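Local coordinates for CAS6A (Thermus thermophilus, PDB 4C97), which probably cleaves CRISPR precursor RNA as a Cas6-family endoribonuclease in antiviral defence, at residues M5-L10 / P111-G116; L124-P129 / R145-S150. The protein carries 1 engineered substitution. One frame throughout, in Å; residues are numbered along the deposited sequence. Where two conformers were deposited one is given.

Contact 1: residues M5-L10 / P111-G116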
ATOM      1  N   MET A   5      -4.015 -16.405   7.731  1.00 24.70           N
ATOM      2  CA  MET A   5      -3.825 -15.623   6.526  1.00 21.51           C
ATOM      3  C   MET A   5      -4.154 -14.148   6.699  1.00 19.66           C
ATOM      4  O   MET A   5      -4.726 -13.523   5.824  1.00 19.04           O
ATOM      5  CB  MET A   5      -4.626 -16.273   5.436  1.00 56.77           C
ATOM      6  CG  MET A   5      -3.916 -16.215   4.140  1.00 70.89           C
ATOM      7  SD  MET A   5      -4.734 -17.166   2.868  1.00109.78           S
ATOM      8  CE  MET A   5      -4.888 -18.709   3.682  1.00 28.69           C
ATOM      9  N   VAL A   6      -3.725 -13.589   7.822  1.00 23.26           N
ATOM     10  CA  VAL A   6      -3.978 -12.194   8.162  1.00 17.68           C
ATOM     11  C   VAL A   6      -3.098 -11.231   7.385  1.00 16.97           C
ATOM     12  O   VAL A   6      -1.939 -11.508   7.084  1.00 17.52           O
ATOM     13  CB  VAL A   6      -3.720 -11.956   9.675  1.00 19.07           C
ATOM     14  CG1 VAL A   6      -2.276 -12.173  10.014  1.00 34.09           C
ATOM     15  CG2 VAL A   6      -4.113 -10.590  10.102  1.00 16.69           C
ATOM     16  N   LEU A   7      -3.673 -10.086   7.047  1.00 15.47           N
ATOM     17  CA  LEU A   7      -2.841  -8.947   6.721  1.00 14.46           C
ATOM     18  C   LEU A   7      -3.451  -7.741   7.386  1.00 13.69           C
ATOM     19  O   LEU A   7      -4.648  -7.737   7.714  1.00 15.24           O
ATOM     20  CB  LEU A   7      -2.636  -8.789   5.213  1.00 18.10           C
ATOM     21  CG  LEU A   7      -3.804  -8.409   4.324  1.00 16.02           C
ATOM     22  CD1 LEU A   7      -3.273  -8.166   2.916  1.00 13.96           C
ATOM     23  CD2 LEU A   7      -4.901  -9.447   4.283  1.00 14.97           C
ATOM     24  N   ALA A   8      -2.616  -6.740   7.657  1.00 13.05           N
ATOM     25  CA  ALA A   8      -3.058  -5.640   8.496  1.00 12.65           C
ATOM     26  C   ALA A   8      -2.339  -4.344   8.173  1.00 17.01           C
ATOM     27  O   ALA A   8      -1.205  -4.354   7.692  1.00 14.88           O
ATOM     28  CB  ALA A   8      -2.830  -5.992   9.946  1.00 16.05           C
ATOM     29  N   ALA A   9      -3.035  -3.238   8.417  1.00 14.43           N
ATOM     30  CA  ALA A   9      -2.447  -1.904   8.359  1.00 14.24           C
ATOM     31  C   ALA A   9      -2.843  -1.227   9.643  1.00 13.14           C
ATOM     32  O   ALA A   9      -4.027  -0.956   9.896  1.00 14.11           O
ATOM     33  CB  ALA A   9      -2.980  -1.130   7.160  1.00 13.50           C
ATOM     34  N   LEU A  10      -1.836  -0.982  10.480  1.00 11.75           N
ATOM     35  CA  LEU A  10      -2.053  -0.289  11.727  1.00 12.30           C
ATOM     36  C   LEU A  10      -1.633   1.161  11.603  1.00 12.93           C
ATOM     37  O   LEU A  10      -0.562   1.467  11.049  1.00 14.33           O
ATOM     38  CB  LEU A  10      -1.247  -0.956  12.831  1.00 15.80           C
ATOM     39  CG  LEU A  10      -1.811  -2.265  13.377  1.00 25.22           C
ATOM     40  CD1 LEU A  10      -1.805  -3.366  12.344  1.00 30.86           C
ATOM     41  CD2 LEU A  10      -0.989  -2.686  14.595  1.00 29.20           C
ATOM     42  N   PRO A 111      -8.198 -14.659   2.140  1.00 13.22           N
ATOM     43  CA  PRO A 111      -9.430 -15.069   1.462  1.00 12.38           C
ATOM     44  C   PRO A 111     -10.414 -13.915   1.277  1.00 11.14           C
ATOM     45  O   PRO A 111     -11.115 -13.832   0.252  1.00 13.50           O
ATOM     46  CB  PRO A 111      -9.990 -16.153   2.388  1.00 13.31           C
ATOM     47  CG  PRO A 111      -8.753 -16.739   3.011  1.00 12.51           C
ATOM     48  CD  PRO A 111      -7.867 -15.568   3.257  1.00 12.17           C
ATOM     49  N   ARG A 112     -10.435 -12.995   2.228  1.00 11.03           N
ATOM     50  CA  ARG A 112     -11.364 -11.881   2.139  1.00 10.78           C
ATOM     51  C   ARG A 112     -10.987 -10.916   1.022  1.00 12.93           C
ATOM     52  O   ARG A 112     -11.837 -10.159   0.565  1.00 12.69           O
ATOM     53  CB  ARG A 112     -11.489 -11.155   3.476  1.00 11.68           C
ATOM     54  CG  ARG A 112     -12.399 -11.914   4.430  1.00 11.74           C
ATOM     55  CD  ARG A 112     -12.425 -11.324   5.824  1.00 11.70           C
ATOM     56  NE  ARG A 112     -13.461 -12.015   6.576  1.00 12.57           N
ATOM     57  CZ  ARG A 112     -14.747 -11.694   6.554  1.00 19.48           C
ATOM     58  NH1 ARG A 112     -15.156 -10.636   5.862  1.00 15.36           N
ATOM     59  NH2 ARG A 112     -15.616 -12.436   7.235  1.00 17.18           N
ATOM     60  N   LEU A 113      -9.742 -10.971   0.554  1.00 12.32           N
ATOM     61  CA  LEU A 113      -9.385 -10.082  -0.544  1.00  9.95           C
ATOM     62  C   LEU A 113     -10.131 -10.515  -1.784  1.00 12.58           C
ATOM     63  O   LEU A 113     -10.292  -9.713  -2.706  1.00 11.56           O
ATOM     64  CB  LEU A 113      -7.898 -10.114  -0.834  1.00 12.44           C
ATOM     65  CG  LEU A 113      -6.996  -9.603   0.281  1.00 14.15           C
ATOM     66  CD1 LEU A 113      -5.561  -9.824  -0.118  1.00 15.50           C
ATOM     67  CD2 LEU A 113      -7.258  -8.132   0.630  1.00 14.97           C
ATOM     68  N   PHE A 114     -10.599 -11.767  -1.797  1.00 10.19           N
ATOM     69  CA  PHE A 114     -11.247 -12.321  -2.962  1.00 11.43           C
ATOM     70  C   PHE A 114     -12.768 -12.347  -2.806  1.00 14.24           C
ATOM     71  O   PHE A 114     -13.439 -13.088  -3.499  1.00 15.91           O
ATOM     72  CB  PHE A 114     -10.720 -13.732  -3.218  1.00 13.49           C
ATOM     73  CG  PHE A 114      -9.335 -13.764  -3.790  1.00 16.97           C
ATOM     74  CD1 PHE A 114      -9.131 -13.724  -5.169  1.00 18.18           C
ATOM     75  CD2 PHE A 114      -8.231 -13.824  -2.965  1.00 18.98           C
ATOM     76  CE1 PHE A 114      -7.841 -13.755  -5.676  1.00 16.08           C
ATOM     77  CE2 PHE A 114      -6.949 -13.853  -3.488  1.00 23.11           C
ATOM     78  CZ  PHE A 114      -6.770 -13.816  -4.845  1.00 16.11           C
ATOM     79  N   GLN A 115     -13.304 -11.542  -1.894  1.00 12.13           N
ATOM     80  CA  GLN A 115     -14.742 -11.547  -1.622  1.00 12.10           C
ATOM     81  C   GLN A 115     -15.593 -10.999  -2.768  1.00 12.79           C
ATOM     82  O   GLN A 115     -16.763 -11.369  -2.913  1.00 15.98           O
ATOM     83  CB  GLN A 115     -15.062 -10.808  -0.335  1.00 12.79           C
ATOM     84  CG  GLN A 115     -14.849  -9.326  -0.405  1.00 15.08           C
ATOM     85  CD  GLN A 115     -15.065  -8.683   0.938  1.00 20.91           C
ATOM     86  OE1 GLN A 115     -16.178  -8.290   1.265  1.00 22.65           O
ATOM     87  NE2 GLN A 115     -14.000  -8.595   1.741  1.00 21.02           N
ATOM     88  N   GLY A 116     -15.013 -10.112  -3.564  1.00 12.91           N
ATOM     89  CA  GLY A 116     -15.706  -9.534  -4.698  1.00 11.20           C
ATOM     90  C   GLY A 116     -16.679  -8.484  -4.199  1.00 11.82           C
ATOM     91  O   GLY A 116     -16.499  -7.951  -3.108  1.00 18.31           O
TER
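Pro-111 meets Met-5 through one edge of its ring. Its CD lies 3.5 Å from SD of Met-5, and its CG lies 4.0 Å from the same sulfur. CB of Met-5 also comes to 4.0 Å from Pro-111 CD. In the methionine only the chi2 bond is extended (172°). With chi1 at -142°, away from any staggered position, it carries SD to the ring; the bend at chi3 (-53°) turns only the terminal CE. Leu-113 makes the second apolar contact. Its CD1 and CD1 of Leu-7 meet tip to tip at 4.1 Å. Here the first strand of one five-stranded antiparallel sheet faces the short helix 110-113, which follows strand 91-109. That strand pairs with 6-15 through backbone hydrogen bonds such as that of Leu-7 with Ser-108. Helix 209-225 also borders this place: Leu-7 touches Tyr-224 and Leu-113 touches Phe-221. Phe-114 stacks edge-to-face with Trp-214 of the same helix. Gln-115 closes the turn. Its NE2 donates to O of Arg-112 at 2.9 Å, and its backbone N donates to that oxygen at 3.2 Å. The two donors approach from opposite faces of the carbonyl plane, gripping this oxygen twice.

Contact 2: residues L124-P129 / R145-S150. With SO4 (sulfate ion), chain D.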
ATOM      1  N   LEU A 124      -8.732   3.162  -8.616  1.00 10.03           N
ATOM      2  CA  LEU A 124      -7.716   3.321  -7.594  1.00  8.39           C
ATOM      3  C   LEU A 124      -7.428   4.777  -7.357  1.00 12.83           C
ATOM      4  O   LEU A 124      -7.346   5.581  -8.294  1.00 12.76           O
ATOM      5  CB  LEU A 124      -6.412   2.627  -7.983  1.00 11.39           C
ATOM      6  CG  LEU A 124      -6.422   1.114  -7.997  1.00 12.76           C
ATOM      7  CD1 LEU A 124      -5.070   0.608  -8.452  1.00 11.63           C
ATOM      8  CD2 LEU A 124      -6.764   0.574  -6.604  1.00 16.35           C
ATOM      9  N   ARG A 125      -7.274   5.102  -6.083  1.00  8.59           N
ATOM     10  CA  ARG A 125      -6.775   6.403  -5.684  0.50 10.92           C
ATOM     11  C   ARG A 125      -5.350   6.246  -5.200  1.00 11.59           C
ATOM     12  O   ARG A 125      -5.047   5.439  -4.306  1.00 10.00           O
ATOM     13  CB  ARG A 125      -7.622   7.077  -4.603  0.50 16.64           C
ATOM     14  CG  ARG A 125      -7.105   8.488  -4.288  0.50 21.60           C
ATOM     15  CD  ARG A 125      -8.064   9.338  -3.491  0.50 29.23           C
ATOM     16  NE  ARG A 125      -7.948   9.087  -2.058  0.50 29.60           N
ATOM     17  CZ  ARG A 125      -7.035   9.643  -1.264  0.50 25.88           C
ATOM     18  NH1 ARG A 125      -6.137  10.494  -1.743  0.50 28.46           N
ATOM     19  NH2 ARG A 125      -7.025   9.345   0.023  0.50 18.99           N
ATOM     20  N   PHE A 126      -4.474   7.015  -5.821  1.00  9.13           N
ATOM     21  CA  PHE A 126      -3.064   7.056  -5.480  1.00 10.28           C
ATOM     22  C   PHE A 126      -2.893   8.256  -4.575  1.00 11.02           C
ATOM     23  O   PHE A 126      -3.004   9.413  -5.003  1.00 10.21           O
ATOM     24  CB  PHE A 126      -2.225   7.174  -6.758  1.00  9.23           C
ATOM     25  CG  PHE A 126      -2.394   5.998  -7.692  1.00  8.17           C
ATOM     26  CD1 PHE A 126      -1.620   4.863  -7.542  1.00 10.45           C
ATOM     27  CD2 PHE A 126      -3.379   5.998  -8.680  1.00  9.47           C
ATOM     28  CE1 PHE A 126      -1.779   3.785  -8.375  1.00 10.50           C
ATOM     29  CE2 PHE A 126      -3.533   4.927  -9.501  1.00  9.25           C
ATOM     30  CZ  PHE A 126      -2.754   3.810  -9.351  1.00 10.74           C
ATOM     31  N   ALA A 127      -2.656   7.948  -3.302  1.00 11.94           N
ATOM     32  CA  ALA A 127      -2.717   8.922  -2.218  1.00 10.52           C
ATOM     33  C   ALA A 127      -1.347   9.467  -1.835  1.00 12.31           C
ATOM     34  O   ALA A 127      -1.256  10.437  -1.080  1.00 15.29           O
ATOM     35  CB  ALA A 127      -3.398   8.310  -0.989  1.00 15.09           C
ATOM     36  N   SER A 128      -0.287   8.814  -2.297  1.00 11.80           N
ATOM     37  CA  SER A 128       1.057   9.368  -2.170  1.00  9.63           C
ATOM     38  C   SER A 128       1.764   9.103  -3.486  1.00  9.55           C
ATOM     39  O   SER A 128       1.319   8.274  -4.270  1.00  9.57           O
ATOM     40  CB  SER A 128       1.796   8.743  -0.997  1.00 12.69           C
ATOM     41  OG  SER A 128       2.286   7.471  -1.340  1.00 11.06           O
ATOM     42  N   PRO A 129       2.879   9.792  -3.741  1.00 10.47           N
ATOM     43  CA  PRO A 129       3.464   9.671  -5.085  1.00 13.14           C
ATOM     44  C   PRO A 129       3.828   8.229  -5.431  1.00  9.37           C
ATOM     45  O   PRO A 129       4.448   7.533  -4.632  1.00 10.18           O
ATOM     46  CB  PRO A 129       4.701  10.576  -5.003  1.00 10.72           C
ATOM     47  CG  PRO A 129       4.329  11.596  -3.958  1.00 12.11           C
ATOM     48  CD  PRO A 129       3.580  10.795  -2.921  1.00 10.37           C
ATOM     49  N   ARG A 145      -0.372  -2.214 -16.806  1.00 10.76           N
ATOM     50  CA  ARG A 145       0.526  -3.358 -16.638  1.00 12.11           C
ATOM     51  C   ARG A 145       1.477  -3.163 -15.438  1.00 12.81           C
ATOM     52  O   ARG A 145       1.804  -4.117 -14.704  1.00 14.69           O
ATOM     53  CB  ARG A 145       1.305  -3.621 -17.919  1.00 13.48           C
ATOM     54  CG  ARG A 145       2.189  -2.486 -18.289  1.00 16.64           C
ATOM     55  CD  ARG A 145       2.825  -2.679 -19.643  1.00 32.23           C
ATOM     56  NE  ARG A 145       3.786  -1.597 -19.851  1.00 49.95           N
ATOM     57  CZ  ARG A 145       5.061  -1.623 -19.459  1.00 56.30           C
ATOM     58  NH1 ARG A 145       5.583  -2.692 -18.854  1.00 58.44           N
ATOM     59  NH2 ARG A 145       5.825  -0.567 -19.682  1.00 46.76           N
ATOM     60  N   LEU A 146       1.870  -1.916 -15.208  1.00 10.45           N
ATOM     61  CA  LEU A 146       2.788  -1.611 -14.112  1.00 10.33           C
ATOM     62  C   LEU A 146       2.106  -1.740 -12.737  1.00  9.67           C
ATOM     63  O   LEU A 146       2.649  -2.385 -11.815  1.00 10.80           O
ATOM     64  CB  LEU A 146       3.379  -0.217 -14.278  1.00 11.02           C
ATOM     65  CG  LEU A 146       4.312  -0.051 -15.477  1.00 11.94           C
ATOM     66  CD1 LEU A 146       4.800   1.358 -15.611  1.00 13.48           C
ATOM     67  CD2 LEU A 146       5.513  -1.008 -15.397  1.00 15.44           C
ATOM     68  N   VAL A 147       0.956  -1.079 -12.611  1.00  9.59           N
ATOM     69  CA  VAL A 147       0.173  -1.081 -11.386  1.00  9.23           C
ATOM     70  C   VAL A 147      -0.237  -2.504 -11.020  1.00  8.99           C
ATOM     71  O   VAL A 147       0.011  -3.004  -9.860  1.00  9.08           O
ATOM     72  CB  VAL A 147      -1.092  -0.171 -11.559  1.00  9.46           C
ATOM     73  CG1 VAL A 147      -2.080  -0.343 -10.395  1.00  9.76           C
ATOM     74  CG2 VAL A 147      -0.673   1.263 -11.693  1.00 10.07           C
ATOM     75  N   LEU A 148      -0.846  -3.178 -11.991  1.00  9.24           N
ATOM     76  CA  LEU A 148      -1.394  -4.504 -11.734  1.00 10.55           C
ATOM     77  C   LEU A 148      -0.300  -5.546 -11.550  1.00  9.54           C
ATOM     78  O   LEU A 148      -0.475  -6.441 -10.700  1.00 10.22           O
ATOM     79  CB  LEU A 148      -2.414  -4.899 -12.790  1.00  9.12           C
ATOM     80  CG  LEU A 148      -3.616  -3.955 -12.846  1.00  9.12           C
ATOM     81  CD1 LEU A 148      -4.543  -4.471 -13.924  1.00 11.93           C
ATOM     82  CD2 LEU A 148      -4.383  -3.817 -11.527  1.00 11.92           C
ATOM     83  N   GLU A 149       0.819  -5.449 -12.282  1.00  8.88           N
ATOM     84  CA  GLU A 149       1.905  -6.392 -12.039  1.00 12.42           C
ATOM     85  C   GLU A 149       2.479  -6.172 -10.643  1.00  9.54           C
ATOM     86  O   GLU A 149       2.815  -7.151  -9.952  1.00 10.18           O
ATOM     87  CB  GLU A 149       3.004  -6.256 -13.080  1.00 11.56           C
ATOM     88  CG  GLU A 149       4.062  -7.338 -13.008  1.00 13.59           C
ATOM     89  CD  GLU A 149       5.190  -7.053 -12.035  1.00 15.38           C
ATOM     90  OE1 GLU A 149       5.365  -5.893 -11.600  1.00 14.50           O
ATOM     91  OE2 GLU A 149       5.931  -8.011 -11.687  1.00 16.95           O
ATOM     92  N   SER A 150       2.608  -4.911 -10.226  1.00  9.60           N
ATOM     93  CA  SER A 150       3.111  -4.651  -8.873  1.00  9.01           C
ATOM     94  C   SER A 150       2.252  -5.315  -7.825  1.00  9.61           C
ATOM     95  O   SER A 150       2.764  -6.013  -6.931  1.00 11.76           O
ATOM     96  CB  SER A 150       3.152  -3.147  -8.615  1.00  9.66           C
ATOM     97  OG  SER A 150       3.666  -2.897  -7.337  1.00 15.88           O
TER
HETATM   98  S   SO4 D1241      -4.913  11.189   2.538  1.00 44.75           S
HETATM   99  O1  SO4 D1241      -5.355   9.803   2.514  1.00 45.72           O
HETATM  100  O2  SO4 D1241      -4.938  11.691   1.163  1.00 46.89           O
HETATM  101  O3  SO4 D1241      -5.827  11.977   3.356  1.00 50.52           O
HETATM  102  O4  SO4 D1241      -3.562  11.370   3.054  1.00 33.61           O
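Val-147 faces strand 121-127 from helix 144-158, and its two methyls take different partners. From CB the side chain forks at once. CG1 stands anti to the backbone N (chi1 169°) and meets CD1 of Leu-124 at 3.7 Å, tip to tip. CG2 takes the place beside that N and comes to 4.0 Å from CZ of Phe-126. The ring approaches this methyl obliquely, with its far end nearest. Leu-124 and Phe-126 are two apart on the strand and both point toward the helix, so one valine touches both. All three are buried. Helix 144-158 thus packs on the antiparallel sheet that contains 121-127. The beta-alpha-beta-beta-alpha-beta order of this half of the chain is consistent with the ferredoxin-like fold of RAMP proteins. Tyr-202 of the neighbouring strand 199-203 touches all three side chains. Arg-125, between the two apolar residues, runs off the other side of the strand. It is extended through chi2 and bends at chi3 (84°). In one of its two modelled conformers, and to that extent doubtfully, its guanidinium meets a sulfate at its edge. There NH2 donates to sulfate O1 at 3.0 Å. NH2 and NH1 also make weak bonds to sulfate O2, at 3.3 and 3.4 Å. Trp-104 NE1 and Arg-237 NH1 bind the same ion, which probably came from the crystallisation liquor.

In the fold
Contact 1 closes before contact 2 opens along the chain. The centres of the contacts are about 18 Å apart, and their nearest atoms are about 11 Å apart, without touching. Residues 5-10 lie on strand 6-15 of the first five-stranded sheet, and residues 124-127 lie on the second. Residues 111-116 fall on the connection between the sheets, since they come after strand 91-109 of the first and before strand 121-127 of the second. Strand 91-109 links them further, since its Trp-104 touches Arg-125 and Ala-127. Both halves run beta-alpha-beta-beta-alpha-beta (6-15, 22-36, 48-55, 58-65, 68-79, 91-109; then 121-127, 144-158, 176-186, 199-203, 209-225, 238-241), consistent with the paired ferredoxin-like domains of Cas6 proteins.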